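RagB/SusD family nutrient uptake outer membrane protein (Bacteroides thetaiotaomicron, PDB 7KV2) probably binds glycans such as beta-glucans at the bacterial cell surface, as a SusD-family outer membrane protein of nutrient uptake. Local coordinates at residues D80-G85 / Q369-F374; V220-A225 / S406-N411; T239-M244 / E414-G419; L299-S304 / R317-C322. All blocks are in the same frame, centred on the assembly; numbering follows the deposited sequence.

Contact 1: D80-G85 / Q369-F374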
loop_
_atom_site.group_PDB
_atom_site.type_symbol
_atom_site.label_atom_id
_atom_site.label_comp_id
_atom_site.label_asym_id
_atom_site.label_seq_id
_atom_site.Cartn_x
_atom_site.Cartn_y
_atom_site.Cartn_z
ATOM N N ASP A 80 -8.260 11.728 -4.040
ATOM C CA ASP A 80 -8.213 11.057 -5.377
ATOM C C ASP A 80 -9.418 10.156 -5.618
ATOM O O ASP A 80 -9.847 10.024 -6.795
ATOM C CB ASP A 80 -6.937 10.222 -5.523
ATOM C CG ASP A 80 -5.681 11.055 -5.627
ATOM O OD1 ASP A 80 -5.782 12.220 -6.053
ATOM O OD2 ASP A 80 -4.635 10.555 -5.212
ATOM N N LEU A 81 -9.942 9.545 -4.556
ATOM C CA LEU A 81 -11.039 8.559 -4.601
ATOM C C LEU A 81 -12.173 9.062 -3.736
ATOM O O LEU A 81 -11.896 9.845 -2.758
ATOM C CB LEU A 81 -10.552 7.212 -4.045
ATOM C CG LEU A 81 -9.255 6.652 -4.610
ATOM C CD1 LEU A 81 -8.909 5.344 -3.897
ATOM C CD2 LEU A 81 -9.374 6.395 -6.111
ATOM N N TRP A 82 -13.357 8.538 -3.959
ATOM C CA TRP A 82 -14.444 8.596 -2.960
ATOM C C TRP A 82 -14.430 7.290 -2.141
ATOM O O TRP A 82 -13.452 6.474 -2.239
ATOM C CB TRP A 82 -15.782 8.874 -3.655
ATOM C CG TRP A 82 -15.831 10.199 -4.354
ATOM C CD1 TRP A 82 -16.127 10.395 -5.676
ATOM C CD2 TRP A 82 -15.607 11.513 -3.798
ATOM N NE1 TRP A 82 -16.095 11.726 -5.989
ATOM C CE2 TRP A 82 -15.824 12.438 -4.841
ATOM C CE3 TRP A 82 -15.342 12.008 -2.509
ATOM C CZ2 TRP A 82 -15.681 13.822 -4.653
ATOM C CZ3 TRP A 82 -15.245 13.378 -2.314
ATOM C CH2 TRP A 82 -15.364 14.268 -3.387
ATOM N N VAL A 83 -15.447 7.085 -1.305
ATOM C CA VAL A 83 -15.504 5.895 -0.418
ATOM C C VAL A 83 -16.494 4.894 -0.997
ATOM O O VAL A 83 -16.153 3.700 -1.080
ATOM C CB VAL A 83 -15.820 6.303 1.032
ATOM C CG1 VAL A 83 -15.875 5.073 1.912
ATOM C CG2 VAL A 83 -14.802 7.308 1.558
ATOM N N GLY A 84 -17.666 5.356 -1.407
ATOM C CA GLY A 84 -18.666 4.546 -2.113
ATOM C C GLY A 84 -19.414 3.578 -1.194
ATOM O O GLY A 84 -19.576 3.884 -0.006
ATOM N N GLY A 85 -19.816 2.427 -1.747
ATOM C CA GLY A 85 -20.724 1.477 -1.081
ATOM C C GLY A 85 -22.161 1.929 -1.206
ATOM O O GLY A 85 -22.451 2.876 -2.006
ATOM N N GLN A 369 -21.700 8.077 -4.191
ATOM C CA GLN A 369 -20.505 8.790 -4.707
ATOM C C GLN A 369 -20.064 8.239 -6.068
ATOM O O GLN A 369 -18.964 8.588 -6.495
ATOM C CB GLN A 369 -19.387 8.790 -3.659
ATOM C CG GLN A 369 -19.855 9.365 -2.328
ATOM C CD GLN A 369 -18.822 9.238 -1.223
ATOM O OE1 GLN A 369 -18.128 8.208 -1.101
ATOM N NE2 GLN A 369 -18.776 10.238 -0.346
ATOM N N ASP A 370 -20.966 7.652 -6.837
ATOM C CA ASP A 370 -20.662 7.149 -8.201
ATOM C C ASP A 370 -20.173 8.301 -9.074
ATOM O O ASP A 370 -20.752 9.408 -9.006
ATOM C CB ASP A 370 -21.881 6.541 -8.894
ATOM C CG ASP A 370 -21.541 6.008 -10.287
ATOM O OD1 ASP A 370 -20.897 4.936 -10.361
ATOM O OD2 ASP A 370 -21.912 6.668 -11.284
ATOM N N THR A 371 -19.118 8.077 -9.849
ATOM C CA THR A 371 -18.615 9.080 -10.817
ATOM C C THR A 371 -18.647 8.519 -12.238
ATOM O O THR A 371 -18.348 9.310 -13.173
ATOM C CB THR A 371 -17.176 9.477 -10.488
ATOM O OG1 THR A 371 -16.408 8.272 -10.582
ATOM C CG2 THR A 371 -17.070 10.099 -9.118
ATOM N N GLY A 372 -18.882 7.216 -12.413
ATOM C CA GLY A 372 -18.651 6.561 -13.723
ATOM C C GLY A 372 -17.221 6.047 -13.887
ATOM O O GLY A 372 -16.972 5.257 -14.836
ATOM N N PHE A 373 -16.293 6.417 -12.991
ATOM C CA PHE A 373 -14.877 5.991 -13.054
ATOM C C PHE A 373 -14.570 5.064 -11.895
ATOM O O PHE A 373 -14.994 5.357 -10.718
ATOM C CB PHE A 373 -13.914 7.173 -12.977
ATOM C CG PHE A 373 -14.022 8.171 -14.111
ATOM C CD1 PHE A 373 -13.412 7.928 -15.330
ATOM C CD2 PHE A 373 -14.698 9.370 -13.938
ATOM C CE1 PHE A 373 -13.506 8.848 -16.364
ATOM C CE2 PHE A 373 -14.727 10.323 -14.958
ATOM C CZ PHE A 373 -14.161 10.041 -16.178
ATOM N N PHE A 374 -13.783 4.042 -12.183
ATOM C CA PHE A 374 -13.258 3.089 -11.177
ATOM C C PHE A 374 -11.749 2.962 -11.321
ATOM O O PHE A 374 -11.192 3.325 -12.379
ATOM C CB PHE A 374 -14.013 1.751 -11.261
ATOM C CG PHE A 374 -15.497 1.888 -11.009
ATOM C CD1 PHE A 374 -16.352 2.293 -12.018
ATOM C CD2 PHE A 374 -16.009 1.749 -9.728
ATOM C CE1 PHE A 374 -17.695 2.501 -11.762
ATOM C CE2 PHE A 374 -17.361 1.934 -9.488
ATOM C CZ PHE A 374 -18.208 2.291 -10.513
#
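Two loops of the SusD-family fold meet where Gln369 reaches Trp82, Val83 and Gly84. Residues 80-85 lie between helix 70-75 and helix 92-98. Residues 369-374 run from a loop into the short strand 373-375. The main polar link is the side-chain amide oxygen of Gln369. Its CG stands anti to the carbonyl carbon (chi1 -55°), and the extended chain beyond carries OE1 to two consecutive backbone N-H groups. Val83 N donates to Gln369 OE1 at 2.9 Å, from a position tilted out of the carbonyl plane. Gly84 N donates to Gln369 OE1 at the same 2.9 Å, but from within that plane. The Gly84 bond is nearly straight, 171° at the hydrogen.

The side chains of Trp82 and Gln369 cross at about a right angle. Trp82 CB lies 3.6 Å from Gln369 CB. Trp82 CD1 comes within 3.5 Å of Gln369 O. Farther along, the methyl group of Thr371 meets the indole at its edge, with CG2 3.6 Å from Trp82 CD1. The Thr371 hydroxyl bonds to Val324 O. Thr371 OG1 also accepts from Phe373 N at 3.0 Å, which makes an ST turn. Around the indole, Arg325 adds a cation-pi contact, and Tyr482 and Tyr484 meet it edge-to-face.

The two donors define which end of the Gln369 amide is oxygen and fix its rotation. The same neutral oxygen satisfies two N-H groups on buried residues.

Contact 2: V220-A225 / S406-N411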
loop_
_atom_site.group_PDB
_atom_site.type_symbol
_atom_site.label_atom_id
_atom_site.label_comp_id
_atom_site.label_asym_id
_atom_site.label_seq_id
_atom_site.Cartn_x
_atom_site.Cartn_y
_atom_site.Cartn_z
ATOM N N VAL A 220 14.319 -2.990 1.686
ATOM C CA VAL A 220 14.693 -2.367 2.987
ATOM C C VAL A 220 15.066 -0.901 2.757
ATOM O O VAL A 220 14.652 -0.064 3.544
ATOM C CB VAL A 220 15.843 -3.174 3.633
ATOM C CG1 VAL A 220 16.580 -2.400 4.716
ATOM C CG2 VAL A 220 15.328 -4.484 4.183
ATOM N N TYR A 221 15.782 -0.612 1.676
ATOM C CA TYR A 221 16.198 0.749 1.267
ATOM C C TYR A 221 14.949 1.608 1.083
ATOM O O TYR A 221 14.882 2.775 1.525
ATOM C CB TYR A 221 17.031 0.674 0.001
ATOM C CG TYR A 221 18.485 0.320 0.213
ATOM C CD1 TYR A 221 19.057 0.198 1.481
ATOM C CD2 TYR A 221 19.307 0.165 -0.889
ATOM C CE1 TYR A 221 20.408 -0.115 1.629
ATOM C CE2 TYR A 221 20.662 -0.101 -0.750
ATOM C CZ TYR A 221 21.210 -0.258 0.513
ATOM O OH TYR A 221 22.567 -0.493 0.600
ATOM N N MET A 222 13.950 1.050 0.427
ATOM C CA MET A 222 12.711 1.822 0.164
ATOM C C MET A 222 11.945 2.064 1.476
ATOM O O MET A 222 11.393 3.154 1.638
ATOM C CB MET A 222 11.828 1.126 -0.869
ATOM C CG MET A 222 12.431 1.147 -2.283
ATOM S SD MET A 222 12.678 2.807 -2.957
ATOM C CE MET A 222 10.980 3.201 -3.433
ATOM N N LEU A 223 11.829 1.059 2.340
ATOM C CA LEU A 223 11.164 1.200 3.657
ATOM C C LEU A 223 11.927 2.236 4.517
ATOM O O LEU A 223 11.290 3.084 5.170
ATOM C CB LEU A 223 11.091 -0.185 4.303
ATOM C CG LEU A 223 10.441 -0.217 5.680
ATOM C CD1 LEU A 223 9.057 0.386 5.643
ATOM C CD2 LEU A 223 10.394 -1.640 6.213
ATOM N N TYR A 224 13.251 2.241 4.421
ATOM C CA TYR A 224 14.133 3.211 5.131
ATOM C C TYR A 224 13.787 4.626 4.638
ATOM O O TYR A 224 13.420 5.515 5.444
ATOM C CB TYR A 224 15.593 2.790 4.950
ATOM C CG TYR A 224 16.595 3.754 5.541
ATOM C CD1 TYR A 224 16.951 4.914 4.880
ATOM C CD2 TYR A 224 17.136 3.527 6.797
ATOM C CE1 TYR A 224 17.893 5.790 5.408
ATOM C CE2 TYR A 224 18.064 4.406 7.345
ATOM C CZ TYR A 224 18.449 5.534 6.652
ATOM O OH TYR A 224 19.340 6.410 7.201
ATOM N N ALA A 225 13.789 4.840 3.314
ATOM C CA ALA A 225 13.478 6.163 2.721
ATOM C C ALA A 225 12.067 6.593 3.134
ATOM O O ALA A 225 11.854 7.809 3.457
ATOM C CB ALA A 225 13.622 6.111 1.212
ATOM N N SER A 406 9.663 3.881 -10.016
ATOM C CA SER A 406 9.318 5.319 -10.170
ATOM C C SER A 406 9.355 6.017 -8.791
ATOM O O SER A 406 9.700 7.210 -8.719
ATOM C CB SER A 406 8.010 5.477 -10.870
ATOM O OG SER A 406 6.975 4.908 -10.106
ATOM N N GLU A 407 9.069 5.292 -7.708
ATOM C CA GLU A 407 9.161 5.849 -6.357
ATOM C C GLU A 407 10.621 6.055 -5.967
ATOM O O GLU A 407 10.917 7.085 -5.292
ATOM C CB GLU A 407 8.460 4.971 -5.334
ATOM C CG GLU A 407 8.266 5.730 -4.048
ATOM C CD GLU A 407 7.390 5.125 -2.977
ATOM O OE1 GLU A 407 6.922 3.970 -3.136
ATOM O OE2 GLU A 407 7.215 5.849 -1.927
ATOM N N THR A 408 11.494 5.123 -6.350
ATOM C CA THR A 408 12.944 5.299 -6.152
ATOM C C THR A 408 13.391 6.620 -6.809
ATOM O O THR A 408 14.095 7.391 -6.176
ATOM C CB THR A 408 13.716 4.122 -6.756
ATOM O OG1 THR A 408 13.194 2.886 -6.284
ATOM C CG2 THR A 408 15.181 4.199 -6.405
ATOM N N LEU A 409 13.052 6.822 -8.079
ATOM C CA LEU A 409 13.475 8.008 -8.863
ATOM C C LEU A 409 12.914 9.293 -8.230
ATOM O O LEU A 409 13.678 10.287 -8.085
ATOM C CB LEU A 409 13.019 7.854 -10.316
ATOM C CG LEU A 409 13.730 6.807 -11.185
ATOM C CD1 LEU A 409 12.977 6.606 -12.482
ATOM C CD2 LEU A 409 15.171 7.177 -11.492
ATOM N N LEU A 410 11.637 9.306 -7.859
ATOM C CA LEU A 410 11.010 10.507 -7.269
ATOM C C LEU A 410 11.596 10.753 -5.874
ATOM O O LEU A 410 11.796 11.944 -5.523
ATOM C CB LEU A 410 9.496 10.323 -7.289
ATOM C CG LEU A 410 8.908 10.336 -8.701
ATOM C CD1 LEU A 410 7.399 10.085 -8.718
ATOM C CD2 LEU A 410 9.192 11.644 -9.412
ATOM N N ASN A 411 11.816 9.706 -5.081
ATOM C CA ASN A 411 12.467 9.830 -3.738
ATOM C C ASN A 411 13.842 10.521 -3.900
ATOM O O ASN A 411 14.125 11.496 -3.160
ATOM C CB ASN A 411 12.692 8.471 -3.072
ATOM C CG ASN A 411 11.479 7.832 -2.426
ATOM O OD1 ASN A 411 10.403 8.421 -2.355
ATOM N ND2 ASN A 411 11.662 6.621 -1.922
HETATM O O HOH W 1 10.106 4.769 -0.298
#
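Met222 is bent at chi2 (-61°) and chi3 (-78°), which brings its thioether tip to Glu407, Thr408 and Asn411. The terminal methyl does most of the touching. Met222 CE lies 3.6 Å from Glu407 CB and 3.8 Å from Asn411 ND2. Met222 SD sits 3.4 Å from Thr408 OG1, with the two side chains at about a right angle. That hydroxyl is buried and has no polar partner in the model.

Helices 217-231 and 405-417 belong to the helical part of the SusD fold, which is probably tetratricopeptide-repeat-like. Their segments run at 45° to each other, with axes 11.2 Å apart at closest approach. Between the two helices lie the Met222 side chain and a water. The water donates to Met222 O at 2.8 Å and accepts from Asn411 ND2 at 2.9 Å. It also makes a weak bond to Glu407 OE2. The carboxylate of Glu407 has stronger partners in Lys462 and Arg453, and Arg453 also holds Asn411 OD1. Ala225 CB also touches Asn411 ND2 at 3.7 Å. The side chain of Thr408 lies about 7 Å from the bound sodium ion, whose site includes Tyr405 at the start of the same helix.

Contact 3: T239-M244 / E414-G419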
loop_
_atom_site.group_PDB
_atom_site.type_symbol
_atom_site.label_atom_id
_atom_site.label_comp_id
_atom_site.label_asym_id
_atom_site.label_seq_id
_atom_site.Cartn_x
_atom_site.Cartn_y
_atom_site.Cartn_z
ATOM N N THR A 239 21.851 9.602 3.638
ATOM C CA THR A 239 21.883 8.106 3.640
ATOM C C THR A 239 20.739 7.552 2.766
ATOM O O THR A 239 20.989 6.708 1.883
ATOM C CB THR A 239 21.829 7.573 5.066
ATOM O OG1 THR A 239 22.968 8.128 5.725
ATOM C CG2 THR A 239 21.861 6.063 5.145
ATOM N N ALA A 240 19.530 8.058 2.971
ATOM C CA ALA A 240 18.359 7.646 2.168
ATOM C C ALA A 240 18.654 7.911 0.692
ATOM O O ALA A 240 18.387 6.998 -0.132
ATOM C CB ALA A 240 17.124 8.341 2.648
ATOM N N LEU A 241 19.286 9.051 0.357
ATOM C CA LEU A 241 19.620 9.371 -1.043
ATOM C C LEU A 241 20.647 8.369 -1.569
ATOM O O LEU A 241 20.452 7.858 -2.670
ATOM C CB LEU A 241 20.123 10.812 -1.165
ATOM C CG LEU A 241 20.610 11.203 -2.553
ATOM C CD1 LEU A 241 19.511 11.025 -3.618
ATOM C CD2 LEU A 241 21.095 12.632 -2.552
ATOM N N LYS A 242 21.735 8.136 -0.830
ATOM C CA LYS A 242 22.759 7.129 -1.219
ATOM C C LYS A 242 22.083 5.763 -1.526
ATOM O O LYS A 242 22.429 5.126 -2.534
ATOM C CB LYS A 242 23.790 7.081 -0.091
ATOM C CG LYS A 242 24.704 5.875 -0.046
ATOM C CD LYS A 242 25.591 5.934 1.210
ATOM C CE LYS A 242 25.923 4.588 1.802
ATOM N NZ LYS A 242 27.164 4.054 1.204
ATOM N N TYR A 243 21.116 5.340 -0.722
ATOM C CA TYR A 243 20.372 4.054 -0.930
ATOM C C TYR A 243 19.543 4.100 -2.215
ATOM O O TYR A 243 19.554 3.100 -2.988
ATOM C CB TYR A 243 19.535 3.713 0.298
ATOM C CG TYR A 243 20.337 3.421 1.534
ATOM C CD1 TYR A 243 21.670 3.019 1.480
ATOM C CD2 TYR A 243 19.735 3.492 2.766
ATOM C CE1 TYR A 243 22.377 2.701 2.632
ATOM C CE2 TYR A 243 20.431 3.194 3.924
ATOM C CZ TYR A 243 21.758 2.819 3.858
ATOM O OH TYR A 243 22.388 2.525 5.030
ATOM N N MET A 244 18.836 5.201 -2.462
ATOM C CA MET A 244 18.087 5.375 -3.727
ATOM C C MET A 244 19.071 5.283 -4.902
ATOM O O MET A 244 18.795 4.585 -5.906
ATOM C CB MET A 244 17.331 6.710 -3.727
ATOM C CG MET A 244 16.270 6.844 -2.633
ATOM S SD MET A 244 15.021 5.492 -2.594
ATOM C CE MET A 244 15.812 4.346 -1.463
ATOM N N GLU A 414 13.514 14.241 -4.935
ATOM C CA GLU A 414 13.065 15.075 -3.793
ATOM C C GLU A 414 14.233 15.273 -2.819
ATOM O O GLU A 414 14.421 16.401 -2.356
ATOM C CB GLU A 414 11.899 14.432 -3.049
ATOM C CG GLU A 414 11.383 15.283 -1.935
ATOM C CD GLU A 414 10.147 14.774 -1.235
ATOM O OE1 GLU A 414 9.439 13.909 -1.832
ATOM O OE2 GLU A 414 9.862 15.286 -0.113
ATOM N N LEU A 415 14.947 14.200 -2.484
ATOM C CA LEU A 415 16.063 14.250 -1.499
ATOM C C LEU A 415 17.170 15.179 -2.036
ATOM O O LEU A 415 17.680 16.003 -1.240
ATOM C CB LEU A 415 16.571 12.835 -1.201
ATOM C CG LEU A 415 15.604 11.980 -0.388
ATOM C CD1 LEU A 415 16.053 10.528 -0.303
ATOM C CD2 LEU A 415 15.410 12.564 0.987
ATOM N N ILE A 416 17.495 15.088 -3.318
ATOM C CA ILE A 416 18.494 15.991 -3.970
ATOM C C ILE A 416 17.980 17.428 -3.822
ATOM O O ILE A 416 18.735 18.306 -3.321
ATOM C CB ILE A 416 18.791 15.611 -5.434
ATOM C CG1 ILE A 416 19.435 14.225 -5.546
ATOM C CG2 ILE A 416 19.638 16.685 -6.127
ATOM C CD1 ILE A 416 19.325 13.618 -6.915
ATOM N N THR A 417 16.717 17.667 -4.174
ATOM C CA THR A 417 16.148 19.026 -4.139
ATOM C C THR A 417 16.146 19.551 -2.708
ATOM O O THR A 417 16.227 20.782 -2.561
ATOM C CB THR A 417 14.774 19.070 -4.794
ATOM O OG1 THR A 417 15.052 18.843 -6.174
ATOM C CG2 THR A 417 14.073 20.393 -4.578
ATOM N N ARG A 418 16.037 18.690 -1.699
ATOM C CA ARG A 418 15.979 19.111 -0.274
ATOM C C ARG A 418 17.411 19.309 0.264
ATOM O O ARG A 418 17.538 19.540 1.464
ATOM C CB ARG A 418 15.258 18.097 0.619
ATOM C CG ARG A 418 13.758 18.010 0.400
ATOM C CD ARG A 418 13.059 17.176 1.457
ATOM N NE ARG A 418 11.636 17.111 1.179
ATOM C CZ ARG A 418 10.750 18.061 1.429
ATOM N NH1 ARG A 418 11.100 19.215 1.982
ATOM N NH2 ARG A 418 9.492 17.861 1.097
ATOM N N GLY A 419 18.433 19.206 -0.582
ATOM C CA GLY A 419 19.834 19.469 -0.209
ATOM C C GLY A 419 20.499 18.266 0.436
ATOM O O GLY A 419 21.478 18.469 1.145
#
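Glu414 OE2 is gripped by two nitrogens of Arg418, and Glu414 directly precedes Leu415, which packs on Ala240 and Leu241. Arg418 NE donates to Glu414 OE2 at 2.9 Å, on the anti lone pair. Arg418 NH2 reaches the same OE2 at 2.9 Å, but 32° out of the carboxylate plane. NE and NH2 make a side-on grip, and the oxygen lies in the guanidinium plane. Arg469 adds a second salt bridge to this oxygen. Three donors on one atom should favour the charged form of Glu414.

The interface itself is apolar. Leu415 CD1 presses on the backbone of the facing helix, 3.6 Å from Leu241 N. The same methyl is 3.8 Å from Ala240 CB. Met244 CG touches it more loosely. The CG of Leu241 stands anti to its backbone N (chi1 175°), which directs both methyls to the flank of Ile416. Leu241 CD1 is 3.7 Å from Ile416 CG1, and CD2 is 3.8 Å from that CG1. These two side chains cross at about a right angle.

Helix 405-417 ends here. Gly419 N bonds to Ile416 O at 2.9 Å, and Ala420 N bonds to Leu415 O. Gly419 has positive phi, the C-prime residue of a Schellman motif. The whole is a helix-helix contact beside a Schellman-capped end, consistent with the helical, tetratricopeptide-repeat-like architecture of SusD proteins.

Contact 4: L299-S304 / R317-C322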
loop_
_atom_site.group_PDB
_atom_site.type_symbol
_atom_site.label_atom_id
_atom_site.label_comp_id
_atom_site.label_asym_id
_atom_site.label_seq_id
_atom_site.Cartn_x
_atom_site.Cartn_y
_atom_site.Cartn_z
ATOM N N LEU A 299 -9.454 -7.207 -2.938
ATOM C CA LEU A 299 -9.427 -5.754 -3.328
ATOM C C LEU A 299 -10.281 -5.510 -4.573
ATOM O O LEU A 299 -11.112 -4.594 -4.563
ATOM C CB LEU A 299 -7.993 -5.234 -3.433
ATOM C CG LEU A 299 -7.839 -3.816 -3.965
ATOM C CD1 LEU A 299 -8.522 -2.802 -3.072
ATOM C CD2 LEU A 299 -6.397 -3.407 -4.167
ATOM N N PRO A 300 -10.122 -6.274 -5.679
ATOM C CA PRO A 300 -10.906 -6.022 -6.896
ATOM C C PRO A 300 -12.413 -6.136 -6.655
ATOM O O PRO A 300 -13.138 -5.393 -7.250
ATOM C CB PRO A 300 -10.357 -7.033 -7.903
ATOM C CG PRO A 300 -8.956 -7.288 -7.417
ATOM C CD PRO A 300 -9.105 -7.305 -5.913
ATOM N N THR A 301 -12.862 -7.044 -5.798
ATOM C CA THR A 301 -14.309 -7.165 -5.480
ATOM C C THR A 301 -14.746 -5.849 -4.821
ATOM O O THR A 301 -15.835 -5.326 -5.142
ATOM C CB THR A 301 -14.608 -8.383 -4.598
ATOM O OG1 THR A 301 -14.326 -9.589 -5.339
ATOM C CG2 THR A 301 -16.061 -8.378 -4.165
ATOM N N LEU A 302 -13.954 -5.316 -3.900
ATOM C CA LEU A 302 -14.342 -4.092 -3.128
ATOM C C LEU A 302 -14.609 -2.910 -4.062
ATOM O O LEU A 302 -15.668 -2.269 -3.881
ATOM C CB LEU A 302 -13.240 -3.731 -2.139
ATOM C CG LEU A 302 -13.109 -4.714 -0.981
ATOM C CD1 LEU A 302 -11.862 -4.467 -0.160
ATOM C CD2 LEU A 302 -14.332 -4.644 -0.087
ATOM N N ILE A 303 -13.806 -2.710 -5.117
ATOM C CA ILE A 303 -13.734 -1.394 -5.827
ATOM C C ILE A 303 -14.205 -1.476 -7.284
ATOM O O ILE A 303 -14.125 -0.466 -7.972
ATOM C CB ILE A 303 -12.298 -0.866 -5.717
ATOM C CG1 ILE A 303 -11.356 -1.752 -6.545
ATOM C CG2 ILE A 303 -11.873 -0.733 -4.256
ATOM C CD1 ILE A 303 -9.974 -1.196 -6.745
ATOM N N SER A 304 -14.777 -2.596 -7.716
ATOM C CA SER A 304 -15.348 -2.732 -9.077
ATOM C C SER A 304 -16.837 -2.424 -9.059
ATOM O O SER A 304 -17.470 -2.414 -7.997
ATOM C CB SER A 304 -14.988 -4.078 -9.583
ATOM O OG SER A 304 -13.556 -4.156 -9.666
ATOM N N ARG A 317 -17.683 -7.464 -12.006
ATOM C CA ARG A 317 -18.421 -6.674 -11.006
ATOM C C ARG A 317 -17.700 -6.666 -9.659
ATOM O O ARG A 317 -16.903 -7.531 -9.341
ATOM C CB ARG A 317 -19.834 -7.254 -10.844
ATOM C CG ARG A 317 -19.869 -8.648 -10.232
ATOM C CD ARG A 317 -21.175 -9.326 -10.574
ATOM N NE ARG A 317 -21.268 -10.532 -9.795
ATOM C CZ ARG A 317 -21.783 -11.669 -10.231
ATOM N NH1 ARG A 317 -22.243 -11.763 -11.464
ATOM N NH2 ARG A 317 -21.846 -12.707 -9.400
ATOM N N GLY A 318 -18.122 -5.741 -8.815
ATOM C CA GLY A 318 -17.661 -5.639 -7.435
ATOM C C GLY A 318 -18.723 -5.002 -6.583
ATOM O O GLY A 318 -19.905 -5.130 -6.959
ATOM N N TRP A 319 -18.320 -4.320 -5.506
ATOM C CA TRP A 319 -19.268 -3.729 -4.528
ATOM C C TRP A 319 -19.364 -2.199 -4.599
ATOM O O TRP A 319 -20.066 -1.632 -3.758
ATOM C CB TRP A 319 -18.864 -4.210 -3.141
ATOM C CG TRP A 319 -19.005 -5.682 -2.945
ATOM C CD1 TRP A 319 -19.769 -6.565 -3.646
ATOM C CD2 TRP A 319 -18.423 -6.430 -1.869
ATOM N NE1 TRP A 319 -19.652 -7.816 -3.095
ATOM C CE2 TRP A 319 -18.843 -7.763 -2.005
ATOM C CE3 TRP A 319 -17.568 -6.088 -0.827
ATOM C CZ2 TRP A 319 -18.404 -8.770 -1.152
ATOM C CZ3 TRP A 319 -17.136 -7.082 0.026
ATOM C CH2 TRP A 319 -17.557 -8.403 -0.142
ATOM N N GLY A 320 -18.671 -1.537 -5.534
ATOM C CA GLY A 320 -18.748 -0.091 -5.805
ATOM C C GLY A 320 -18.132 0.785 -4.704
ATOM O O GLY A 320 -18.564 1.953 -4.521
ATOM N N PHE A 321 -17.147 0.287 -3.985
ATOM C CA PHE A 321 -16.305 1.136 -3.129
ATOM C C PHE A 321 -15.243 1.840 -3.959
ATOM O O PHE A 321 -14.840 1.364 -5.059
ATOM C CB PHE A 321 -15.712 0.378 -1.957
ATOM C CG PHE A 321 -16.750 -0.099 -0.957
ATOM C CD1 PHE A 321 -17.227 0.730 0.043
ATOM C CD2 PHE A 321 -17.191 -1.414 -0.978
ATOM C CE1 PHE A 321 -18.175 0.271 0.960
ATOM C CE2 PHE A 321 -18.138 -1.883 -0.075
ATOM C CZ PHE A 321 -18.603 -1.041 0.921
ATOM N N CYS A 322 -14.751 2.936 -3.369
ATOM C CA CYS A 322 -13.665 3.779 -3.889
ATOM C C CYS A 322 -13.800 4.077 -5.379
ATOM O O CYS A 322 -12.820 3.891 -6.096
ATOM C CB CYS A 322 -12.334 3.134 -3.584
ATOM S SG CYS A 322 -12.025 3.053 -1.802
HETATM O O HOH W 2 -16.404 -9.870 -7.722
HETATM O O HOH W 3 -12.730 1.892 -8.016
#
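Trp319 leans over Thr301 and Leu302, and its side chain meets them in turn from CB outward. Trp319 CB lies 3.8 Å from both Thr301 O and Leu302 O. CG remains near Thr301 O. The indole then passes over the threonine methyl. Thr301 CG2 sits 3.7 Å from the centroid of the Trp319 five-membered ring and 17° off its normal, a CH-pi contact over the face. Trp319 CE2 is the ring atom nearest to this methyl, with NE1 and CZ2 close behind. On the six-membered ring, Trp319 CE3 is 3.6 Å from Leu302 CD2, and CZ3 also touches that methyl.

Three backbone bonds tie the loop to residues 301-304. Trp319 N donates to Thr301 O at 2.7 Å. Gly320 N donates to Ser304 O at 2.9 Å, and Phe321 N to Leu302 O at 3.0 Å. The arrangement is that of a returning loop whose N-H groups meet carbonyl oxygens of a short helix and its end. Gly318 CA lies close against Thr301 O, and Gly318 N against Ser304 CB. One water bridges Ile303 O and Cys322 O, and another bridges Thr301 OG1 and Arg317 O. Thr301 OG1 also bonds to Glu393 O and Trp396 NE1.

Trp319 meets the ring of Tyr67 edge-to-face. The loop 317-322 folds back along helix 299-303, with Ile303 and Cys322 resting on Leu72 of helix 70-75.

In the fold
From the N terminus, the chain first passes 80-85, which pairs with 369-374 in contact 1. Next come 220-225 and 239-244. Their partners are 406-411 and 414-419. Contacts 1, 2 and 3 therefore cross one another along the chain. Contact 4 closes a short loop, 299-304 with 317-322, nested inside all three. In space there are two groups. Contacts 1 and 4 touch through backbone bonds from Val83 to Cys322 and from Gly85 to Gly320. They join the loop between helices 70-75 and 92-98 to the 299-303 region and strand 373-375. Contacts 2 and 3, with centres 9 Å apart, join successive helices 217-231 and 237-249 to helix 405-417.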